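Acinetobacter secreted protease CpaA (Acinetobacter nosocomialis M2, PDB 6O38) is a zinc metalloprotease secreted by the type II system with the aid of its chaperone CpaB, and probably cleaves proteins through its reprolysin-like domain. Local coordinates at residues N66-V71 / E172-Y177; N105-P110 / K125-I130; M116-I121 / Q143-A148. All coordinates share one frame; numbering follows the deposited sequence.

Interaction 1: residues N66-V71 / E172-Y177; sequences NIPLEV and EYWFKY
I67, P68 and L69 pack against the indole of W174 in an apolar loop-on-strand contact, joining the loop between strands 58-61 and 71-74 to strand 172-178. The two segments fall in consecutive StcE-type beta-sandwich repeats of the sequence, so the contact probably links two successive sandwich units. Side chains carry it alone: no hydrogen bond crosses, and even the nearest pair of CA atoms, P68 and W174, is 8.8 Å apart. W174 accounts for 87 Å² of the 194 Å² buried.

The three loop residues spread along the indole. P68 crosses it at about a right angle near the pyrrole-benzene junction, its CD 3.6 Å from W174 CZ2 and its CG 3.9 Å from W174 NE1. I67 CG2 lies 4.1 Å from W174 CH2, at the far end of the six-membered ring; L69 CD1 is on another side of that ring, 4.0 Å from W174 CE3. The three approaches are oblique to the ring.

A bond within the strand fixes the indole's rotation. E172 runs out fully extended, with CG anti to the backbone N (chi1 179°), and its OE2 accepts from W174 NE1 at 2.9 Å and 167°. The oxygen uses its anti lone pair and sits at the indole edge, 7° out of the ring plane. The same OE2 meets P68 tip to tip, 4.0 Å from P68 CG, and takes a weak hydrogen bond from Q143 NE2. Nearby on the loop, E70 hydrogen-bonds N96 of the CpaB chain, placing this contact beside the chaperone interface.

The contact is mainly dispersion between aliphatic groups and the indole, while the indole N-H is satisfied by E172 of its own strand.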
loop_
_atom_site.group_PDB
_atom_site.type_symbol
_atom_site.label_atom_id
_atom_site.label_comp_id
_atom_site.label_asym_id
_atom_site.label_seq_id
_atom_site.Cartn_x
_atom_site.Cartn_y
_atom_site.Cartn_z
ATOM N N ASN A 66 -9.387 -23.188 0.381
ATOM C CA ASN A 66 -10.170 -22.590 -0.691
ATOM C C ASN A 66 -10.810 -21.271 -0.271
ATOM O O ASN A 66 -11.733 -20.795 -0.941
ATOM C CB ASN A 66 -11.241 -23.568 -1.179
ATOM C CG ASN A 66 -12.319 -23.821 -0.143
ATOM O OD1 ASN A 66 -12.052 -23.830 1.058
ATOM N ND2 ASN A 66 -13.547 -24.027 -0.605
ATOM N N ILE A 67 -10.338 -20.675 0.818
ATOM C CA ILE A 67 -10.861 -19.407 1.310
ATOM C C ILE A 67 -10.060 -18.280 0.653
ATOM O O ILE A 67 -8.836 -18.222 0.846
ATOM C CB ILE A 67 -10.781 -19.320 2.837
ATOM C CG1 ILE A 67 -11.706 -20.361 3.469
ATOM C CG2 ILE A 67 -11.133 -17.920 3.313
ATOM C CD1 ILE A 67 -11.646 -20.402 4.975
ATOM N N PRO A 68 -10.695 -17.393 -0.115
ATOM C CA PRO A 68 -9.938 -16.333 -0.805
ATOM C C PRO A 68 -9.316 -15.303 0.127
ATOM O O PRO A 68 -8.512 -14.488 -0.342
ATOM C CB PRO A 68 -10.991 -15.684 -1.714
ATOM C CG PRO A 68 -12.085 -16.704 -1.835
ATOM C CD PRO A 68 -12.109 -17.413 -0.518
ATOM N N LEU A 69 -9.657 -15.305 1.411
ATOM C CA LEU A 69 -9.036 -14.387 2.352
ATOM C C LEU A 69 -7.633 -14.866 2.708
ATOM O O LEU A 69 -7.338 -16.064 2.683
ATOM C CB LEU A 69 -9.884 -14.255 3.618
ATOM C CG LEU A 69 -11.358 -13.887 3.420
ATOM C CD1 LEU A 69 -12.056 -13.715 4.762
ATOM C CD2 LEU A 69 -11.498 -12.631 2.574
ATOM N N GLU A 70 -6.761 -13.912 3.037
ATOM C CA GLU A 70 -5.380 -14.263 3.350
ATOM C C GLU A 70 -5.251 -14.882 4.737
ATOM O O GLU A 70 -4.492 -15.840 4.920
ATOM C CB GLU A 70 -4.480 -13.033 3.227
ATOM C CG GLU A 70 -3.659 -13.003 1.947
ATOM C CD GLU A 70 -2.861 -11.725 1.784
ATOM O OE1 GLU A 70 -2.707 -10.981 2.775
ATOM O OE2 GLU A 70 -2.390 -11.461 0.658
ATOM N N VAL A 71 -5.970 -14.353 5.723
ATOM C CA VAL A 71 -5.884 -14.822 7.102
ATOM C C VAL A 71 -7.292 -14.929 7.672
ATOM O O VAL A 71 -8.157 -14.097 7.379
ATOM C CB VAL A 71 -5.012 -13.883 7.968
ATOM C CG1 VAL A 71 -4.953 -14.373 9.405
ATOM C CG2 VAL A 71 -3.607 -13.763 7.394
ATOM N N GLU A 172 -19.814 -14.780 -6.327
ATOM C CA GLU A 172 -19.252 -14.972 -4.995
ATOM C C GLU A 172 -18.769 -13.632 -4.465
ATOM O O GLU A 172 -17.847 -13.038 -5.031
ATOM C CB GLU A 172 -18.108 -15.989 -5.023
ATOM C CG GLU A 172 -17.447 -16.227 -3.677
ATOM C CD GLU A 172 -16.522 -17.430 -3.692
ATOM O OE1 GLU A 172 -16.472 -18.129 -4.725
ATOM O OE2 GLU A 172 -15.847 -17.677 -2.669
ATOM N N TYR A 173 -19.392 -13.159 -3.385
ATOM C CA TYR A 173 -19.025 -11.904 -2.742
ATOM C C TYR A 173 -18.751 -12.155 -1.268
ATOM O O TYR A 173 -19.530 -12.839 -0.597
ATOM C CB TYR A 173 -20.129 -10.851 -2.893
ATOM C CG TYR A 173 -20.575 -10.605 -4.317
ATOM C CD1 TYR A 173 -19.649 -10.435 -5.337
ATOM C CD2 TYR A 173 -21.924 -10.541 -4.640
ATOM C CE1 TYR A 173 -20.053 -10.208 -6.639
ATOM C CE2 TYR A 173 -22.338 -10.315 -5.939
ATOM C CZ TYR A 173 -21.399 -10.150 -6.934
ATOM O OH TYR A 173 -21.809 -9.925 -8.228
ATOM N N TRP A 174 -17.649 -11.603 -0.768
ATOM C CA TRP A 174 -17.299 -11.667 0.644
ATOM C C TRP A 174 -17.408 -10.275 1.252
ATOM O O TRP A 174 -16.822 -9.318 0.731
ATOM C CB TRP A 174 -15.884 -12.219 0.840
ATOM C CG TRP A 174 -15.738 -13.675 0.503
ATOM C CD1 TRP A 174 -15.773 -14.237 -0.740
ATOM C CD2 TRP A 174 -15.519 -14.751 1.423
ATOM N NE1 TRP A 174 -15.595 -15.597 -0.650
ATOM C CE2 TRP A 174 -15.438 -15.938 0.668
ATOM C CE3 TRP A 174 -15.388 -14.827 2.814
ATOM C CZ2 TRP A 174 -15.229 -17.185 1.254
ATOM C CZ3 TRP A 174 -15.181 -16.067 3.396
ATOM C CH2 TRP A 174 -15.105 -17.228 2.617
ATOM N N PHE A 175 -18.151 -10.166 2.350
ATOM C CA PHE A 175 -18.345 -8.907 3.053
ATOM C C PHE A 175 -17.895 -9.042 4.501
ATOM O O PHE A 175 -18.021 -10.109 5.108
ATOM C CB PHE A 175 -19.814 -8.460 3.029
ATOM C CG PHE A 175 -20.335 -8.143 1.658
ATOM C CD1 PHE A 175 -20.172 -6.878 1.117
ATOM C CD2 PHE A 175 -21.004 -9.103 0.919
ATOM C CE1 PHE A 175 -20.657 -6.582 -0.141
ATOM C CE2 PHE A 175 -21.494 -8.812 -0.339
ATOM C CZ PHE A 175 -21.319 -7.550 -0.869
ATOM N N LYS A 176 -17.373 -7.948 5.050
ATOM C CA LYS A 176 -17.060 -7.857 6.468
ATOM C C LYS A 176 -17.726 -6.611 7.030
ATOM O O LYS A 176 -17.637 -5.534 6.435
ATOM C CB LYS A 176 -15.546 -7.814 6.711
ATOM C CG LYS A 176 -15.157 -7.880 8.181
ATOM C CD LYS A 176 -13.704 -8.291 8.358
ATOM C CE LYS A 176 -12.753 -7.198 7.899
ATOM N NZ LYS A 176 -11.341 -7.507 8.256
ATOM N N TYR A 177 -18.392 -6.762 8.173
ATOM C CA TYR A 177 -19.147 -5.674 8.779
ATOM C C TYR A 177 -18.242 -4.834 9.671
ATOM O O TYR A 177 -17.536 -5.369 10.531
ATOM C CB TYR A 177 -20.325 -6.223 9.584
ATOM C CG TYR A 177 -21.259 -5.157 10.110
ATOM C CD1 TYR A 177 -22.213 -4.575 9.285
ATOM C CD2 TYR A 177 -21.190 -4.736 11.432
ATOM C CE1 TYR A 177 -23.071 -3.601 9.761
ATOM C CE2 TYR A 177 -22.044 -3.762 11.917
ATOM C CZ TYR A 177 -22.982 -3.199 11.077
ATOM O OH TYR A 177 -23.834 -2.229 11.553
#

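Interaction 2: residues N105-P110 / K125-I130; sequences NYELIP and KWAQTI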
loop_
_atom_site.group_PDB
_atom_site.type_symbol
_atom_site.label_atom_id
_atom_site.label_comp_id
_atom_site.label_asym_id
_atom_site.label_seq_id
_atom_site.Cartn_x
_atom_site.Cartn_y
_atom_site.Cartn_z
ATOM N N ASN A 105 -40.083 -11.352 -2.973
ATOM C CA ASN A 105 -39.233 -10.329 -3.565
ATOM C C ASN A 105 -38.194 -9.766 -2.606
ATOM O O ASN A 105 -37.205 -9.182 -3.063
ATOM C CB ASN A 105 -40.091 -9.178 -4.100
ATOM C CG ASN A 105 -40.555 -9.409 -5.525
ATOM O OD1 ASN A 105 -39.811 -9.928 -6.357
ATOM N ND2 ASN A 105 -41.795 -9.026 -5.814
ATOM N N TYR A 106 -38.387 -9.922 -1.299
ATOM C CA TYR A 106 -37.464 -9.356 -0.323
ATOM C C TYR A 106 -37.429 -10.255 0.902
ATOM O O TYR A 106 -38.482 -10.630 1.427
ATOM C CB TYR A 106 -37.887 -7.934 0.065
ATOM C CG TYR A 106 -36.939 -7.229 1.012
ATOM C CD1 TYR A 106 -37.073 -7.359 2.388
ATOM C CD2 TYR A 106 -35.919 -6.422 0.527
ATOM C CE1 TYR A 106 -36.211 -6.713 3.256
ATOM C CE2 TYR A 106 -35.054 -5.771 1.386
ATOM C CZ TYR A 106 -35.204 -5.920 2.749
ATOM O OH TYR A 106 -34.345 -5.274 3.607
ATOM N N GLU A 107 -36.223 -10.597 1.349
ATOM C CA GLU A 107 -36.060 -11.446 2.522
ATOM C C GLU A 107 -34.809 -11.033 3.279
ATOM O O GLU A 107 -33.722 -10.965 2.697
ATOM C CB GLU A 107 -35.976 -12.925 2.129
ATOM C CG GLU A 107 -35.794 -13.862 3.312
ATOM C CD GLU A 107 -36.109 -15.303 2.967
ATOM O OE1 GLU A 107 -36.561 -15.558 1.832
ATOM O OE2 GLU A 107 -35.905 -16.180 3.833
ATOM N N LEU A 108 -34.968 -10.756 4.570
ATOM C CA LEU A 108 -33.828 -10.518 5.441
ATOM C C LEU A 108 -33.187 -11.842 5.844
ATOM O O LEU A 108 -33.880 -12.797 6.203
ATOM C CB LEU A 108 -34.256 -9.748 6.689
ATOM C CG LEU A 108 -33.128 -9.375 7.652
ATOM C CD1 LEU A 108 -32.069 -8.540 6.951
ATOM C CD2 LEU A 108 -33.676 -8.643 8.852
ATOM N N ILE A 109 -31.865 -11.887 5.780
ATOM C CA ILE A 109 -31.107 -13.110 6.065
ATOM C C ILE A 109 -30.757 -13.107 7.546
ATOM O O ILE A 109 -30.109 -12.156 8.016
ATOM C CB ILE A 109 -29.846 -13.198 5.200
ATOM C CG1 ILE A 109 -30.218 -13.409 3.731
ATOM C CG2 ILE A 109 -28.945 -14.321 5.690
ATOM C CD1 ILE A 109 -31.116 -14.605 3.493
ATOM N N PRO A 110 -31.153 -14.124 8.314
ATOM C CA PRO A 110 -30.754 -14.197 9.729
ATOM C C PRO A 110 -29.336 -14.737 9.859
ATOM O O PRO A 110 -29.022 -15.816 9.353
ATOM C CB PRO A 110 -31.782 -15.156 10.337
ATOM C CG PRO A 110 -32.169 -16.042 9.196
ATOM C CD PRO A 110 -32.107 -15.189 7.952
ATOM N N LYS A 125 -34.109 -22.463 -2.977
ATOM C CA LYS A 125 -34.025 -21.517 -1.859
ATOM C C LYS A 125 -33.589 -20.172 -2.434
ATOM O O LYS A 125 -32.392 -19.867 -2.488
ATOM C CB LYS A 125 -33.072 -22.006 -0.767
ATOM C CG LYS A 125 -33.399 -23.390 -0.232
ATOM C CD LYS A 125 -32.470 -23.783 0.900
ATOM C CE LYS A 125 -33.011 -24.972 1.666
ATOM N NZ LYS A 125 -32.172 -25.261 2.856
ATOM N N TRP A 126 -34.561 -19.361 -2.850
ATOM C CA TRP A 126 -34.289 -18.181 -3.656
ATOM C C TRP A 126 -35.151 -17.018 -3.183
ATOM O O TRP A 126 -36.222 -17.210 -2.604
ATOM C CB TRP A 126 -34.542 -18.463 -5.146
ATOM C CG TRP A 126 -34.368 -17.274 -6.045
ATOM C CD1 TRP A 126 -33.217 -16.865 -6.653
ATOM C CD2 TRP A 126 -35.380 -16.339 -6.434
ATOM N NE1 TRP A 126 -33.451 -15.733 -7.397
ATOM C CE2 TRP A 126 -34.772 -15.390 -7.277
ATOM C CE3 TRP A 126 -36.743 -16.212 -6.147
ATOM C CZ2 TRP A 126 -35.480 -14.328 -7.839
ATOM C CZ3 TRP A 126 -37.444 -15.160 -6.706
ATOM C CH2 TRP A 126 -36.813 -14.232 -7.541
ATOM N N ALA A 127 -34.663 -15.806 -3.447
ATOM C CA ALA A 127 -35.405 -14.580 -3.203
ATOM C C ALA A 127 -34.898 -13.515 -4.163
ATOM O O ALA A 127 -33.715 -13.493 -4.512
ATOM C CB ALA A 127 -35.261 -14.104 -1.752
ATOM N N GLN A 128 -35.806 -12.634 -4.591
ATOM C CA GLN A 128 -35.440 -11.592 -5.547
ATOM C C GLN A 128 -34.344 -10.692 -4.989
ATOM O O GLN A 128 -33.357 -10.399 -5.672
ATOM C CB GLN A 128 -36.673 -10.767 -5.921
ATOM C CG GLN A 128 -36.406 -9.633 -6.899
ATOM C CD GLN A 128 -36.121 -10.128 -8.303
ATOM O OE1 GLN A 128 -36.955 -10.790 -8.920
ATOM N NE2 GLN A 128 -34.938 -9.810 -8.817
ATOM N N THR A 129 -34.501 -10.247 -3.744
ATOM C CA THR A 129 -33.520 -9.383 -3.097
ATOM C C THR A 129 -33.300 -9.877 -1.677
ATOM O O THR A 129 -34.254 -9.980 -0.900
ATOM C CB THR A 129 -33.983 -7.923 -3.088
ATOM O OG1 THR A 129 -34.290 -7.507 -4.426
ATOM C CG2 THR A 129 -32.899 -7.022 -2.516
ATOM N N ILE A 130 -32.052 -10.183 -1.343
ATOM C CA ILE A 130 -31.683 -10.584 0.008
ATOM C C ILE A 130 -30.977 -9.415 0.676
ATOM O O ILE A 130 -30.254 -8.646 0.033
ATOM C CB ILE A 130 -30.799 -11.851 0.017
ATOM C CG1 ILE A 130 -29.535 -11.635 -0.818
ATOM C CG2 ILE A 130 -31.581 -13.050 -0.494
ATOM C CD1 ILE A 130 -28.327 -12.381 -0.294
#
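N105 and Q128 lie side by side and point the same way, their amide planes turned 44° apart; N105 OD1 rests against the Q128 methylenes, 3.3 Å from Q128 CB, and no bond joins the two amides. One residue on, Y106 and T129 turn to a common face. The phenol ring stands obliquely to T129 O, with Y106 CD2 4.2 Å from that oxygen, while T129 OG1 is engaged elsewhere, by D153 OD1. On the other face, E107 CB lies 4.1 Å from A127 CB, and E107 OE1 is equally near that methyl. The carboxylate itself is held by T102 OG1 and T101 N.

Behind these side chains is a short parallel pairing, with E107 opposite I130 at a CA-CA distance of 5.1 Å. E107 N donates to T129 O at 3.1 Å and 152°, whereas the T129 N to N105 O bond is weak. Strand 106-108 is the outermost member, within this chain, of a four-strand sheet that continues through 129-131 and 152-154 to 166-167, consistent with one layer of the StcE-type beta-sandwich.

Further along, I109 and I130 cross obliquely, I109 CG1 lying 4.1 Å from I130 CB. Both isoleucines also touch V119 of strand 116-121, which probably belongs to the facing layer.

Interaction 3: residues M116-I121 / Q143-A148; sequences MQKVLI and QVVSTA
V119, I121, V144 and S146 lie on the buried face of two parallel strands, while K118, L120, Q143 and V145 occupy the partly exposed one. On the buried face, I121 CB lies 3.8 Å from S146 OG, and I121 CG2 lies 4.2 Å from A148 CB. I121, V144 and S146 also reach L167, and V119 reaches I109, consistent with the interior of the StcE-type sandwich.

Between the faces runs a parallel beta ladder whose short strand axes come within 4.6 Å at 13°. V119 shows the alternation of parallel pairing: its N donates to Q143 O at 2.7 Å, and its O accepts from V145 N at 2.9 Å. The ladder runs past the strand end, where T147 N donates to I121 O at 2.8 Å, joined by a weak bond from T147 OG1.

On the more exposed face K118 lies alongside Q143, pointing the same way, and its chain passes Q143 OE1 before bends at chi3 and chi4 bring CE and NZ near V145 CG1. L120 CD2 lies 3.9 Å from V145 CG1, and no side-chain hydrogen bond between the segments is found on this face.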
loop_
_atom_site.group_PDB
_atom_site.type_symbol
_atom_site.label_atom_id
_atom_site.label_comp_id
_atom_site.label_asym_id
_atom_site.label_seq_id
_atom_site.Cartn_x
_atom_site.Cartn_y
_atom_site.Cartn_z
HETATM N N MSE A 116 -17.501 -16.219 10.831
HETATM C CA MSE A 116 -17.632 -16.487 9.404
HETATM C C MSE A 116 -18.871 -17.322 9.095
HETATM O O MSE A 116 -19.098 -18.368 9.701
HETATM C CB MSE A 116 -16.381 -17.188 8.877
HETATM C CG MSE A 116 -16.427 -17.489 7.392
HETATM SE SE MSE A 116 -14.649 -17.762 6.655
HETATM C CE MSE A 116 -13.911 -16.005 7.059
ATOM N N GLN A 117 -19.672 -16.843 8.145
ATOM C CA GLN A 117 -20.893 -17.518 7.736
ATOM C C GLN A 117 -21.009 -17.456 6.221
ATOM O O GLN A 117 -20.358 -16.643 5.561
ATOM C CB GLN A 117 -22.134 -16.888 8.386
ATOM C CG GLN A 117 -22.081 -16.821 9.903
ATOM C CD GLN A 117 -23.325 -16.198 10.502
ATOM O OE1 GLN A 117 -24.447 -16.567 10.156
ATOM N NE2 GLN A 117 -23.131 -15.238 11.399
ATOM N N LYS A 118 -21.845 -18.333 5.670
ATOM C CA LYS A 118 -22.077 -18.402 4.234
ATOM C C LYS A 118 -23.561 -18.232 3.947
ATOM O O LYS A 118 -24.394 -18.938 4.524
ATOM C CB LYS A 118 -21.581 -19.730 3.656
ATOM C CG LYS A 118 -21.884 -19.911 2.177
ATOM C CD LYS A 118 -21.038 -21.018 1.568
ATOM C CE LYS A 118 -21.908 -22.130 1.004
ATOM N NZ LYS A 118 -21.315 -22.736 -0.220
ATOM N N VAL A 119 -23.888 -17.298 3.059
ATOM C CA VAL A 119 -25.245 -17.136 2.548
ATOM C C VAL A 119 -25.277 -17.724 1.145
ATOM O O VAL A 119 -24.613 -17.216 0.233
ATOM C CB VAL A 119 -25.678 -15.661 2.548
ATOM C CG1 VAL A 119 -27.043 -15.511 1.895
ATOM C CG2 VAL A 119 -25.706 -15.122 3.968
ATOM N N LEU A 120 -26.051 -18.790 0.968
ATOM C CA LEU A 120 -26.046 -19.579 -0.255
ATOM C C LEU A 120 -27.443 -19.563 -0.863
ATOM O O LEU A 120 -28.424 -19.879 -0.183
ATOM C CB LEU A 120 -25.556 -21.002 0.051
ATOM C CG LEU A 120 -25.512 -22.169 -0.938
ATOM C CD1 LEU A 120 -26.715 -23.062 -0.728
ATOM C CD2 LEU A 120 -25.394 -21.717 -2.393
ATOM N N ILE A 121 -27.526 -19.193 -2.141
ATOM C CA ILE A 121 -28.785 -19.085 -2.873
ATOM C C ILE A 121 -28.870 -20.218 -3.886
ATOM O O ILE A 121 -27.921 -20.455 -4.644
ATOM C CB ILE A 121 -28.907 -17.719 -3.570
ATOM C CG1 ILE A 121 -28.932 -16.593 -2.536
ATOM C CG2 ILE A 121 -30.150 -17.674 -4.445
ATOM C CD1 ILE A 121 -29.085 -15.219 -3.140
ATOM N N GLN A 143 -19.871 -14.868 3.300
ATOM C CA GLN A 143 -19.677 -15.209 1.897
ATOM C C GLN A 143 -21.044 -15.388 1.251
ATOM O O GLN A 143 -21.806 -16.282 1.639
ATOM C CB GLN A 143 -18.841 -16.481 1.745
ATOM C CG GLN A 143 -18.881 -17.073 0.344
ATOM C CD GLN A 143 -18.190 -18.419 0.253
ATOM O OE1 GLN A 143 -18.337 -19.266 1.134
ATOM N NE2 GLN A 143 -17.430 -18.622 -0.817
ATOM N N VAL A 144 -21.353 -14.542 0.275
ATOM C CA VAL A 144 -22.616 -14.604 -0.449
ATOM C C VAL A 144 -22.359 -15.292 -1.781
ATOM O O VAL A 144 -21.583 -14.796 -2.608
ATOM C CB VAL A 144 -23.220 -13.204 -0.649
ATOM C CG1 VAL A 144 -24.622 -13.310 -1.225
ATOM C CG2 VAL A 144 -23.237 -12.443 0.669
ATOM N N VAL A 145 -23.008 -16.433 -1.993
ATOM C CA VAL A 145 -22.783 -17.268 -3.167
ATOM C C VAL A 145 -24.131 -17.764 -3.669
ATOM O O VAL A 145 -25.039 -18.039 -2.876
ATOM C CB VAL A 145 -21.830 -18.442 -2.851
ATOM C CG1 VAL A 145 -22.392 -19.310 -1.733
ATOM C CG2 VAL A 145 -21.554 -19.271 -4.099
ATOM N N SER A 146 -24.273 -17.854 -4.990
ATOM C CA SER A 146 -25.508 -18.307 -5.613
ATOM C C SER A 146 -25.203 -19.382 -6.644
ATOM O O SER A 146 -24.271 -19.236 -7.441
ATOM C CB SER A 146 -26.254 -17.143 -6.273
ATOM O OG SER A 146 -27.373 -17.608 -7.010
ATOM N N THR A 147 -25.985 -20.460 -6.617
ATOM C CA THR A 147 -25.957 -21.483 -7.654
ATOM C C THR A 147 -27.264 -21.538 -8.433
ATOM O O THR A 147 -27.433 -22.418 -9.284
ATOM C CB THR A 147 -25.652 -22.857 -7.049
ATOM O OG1 THR A 147 -26.775 -23.304 -6.278
ATOM C CG2 THR A 147 -24.421 -22.788 -6.157
ATOM N N ALA A 148 -28.188 -20.620 -8.162
ATOM C CA ALA A 148 -29.474 -20.613 -8.837
ATOM C C ALA A 148 -29.323 -20.149 -10.284
ATOM O O ALA A 148 -28.373 -19.452 -10.649
ATOM C CB ALA A 148 -30.463 -19.709 -8.100
#

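How the interactions relate
The six segments follow one another from 66 to 177, and interaction 1, using the first and last, spans the other two. Interactions 2 and 3 alternate along the chain: 105-110, 116-121, 125-130, 143-148. Centres of interactions 2 and 3 lie about 12 Å apart, and I109, W126 and I130 pack on V119, I121 and V144, probably between layers. Interaction 3 is also about 12 Å, centre to centre, from interaction 1, through neighbouring strands 141-146 and 172-178 and W174 against M116. Interactions 1 and 2, about 21 Å apart, do not touch. All three lie in the N-terminal StcE-type beta-sandwich region, probably tying its strands together beside the loop whose E70 hydrogen-bonds the CpaB chain.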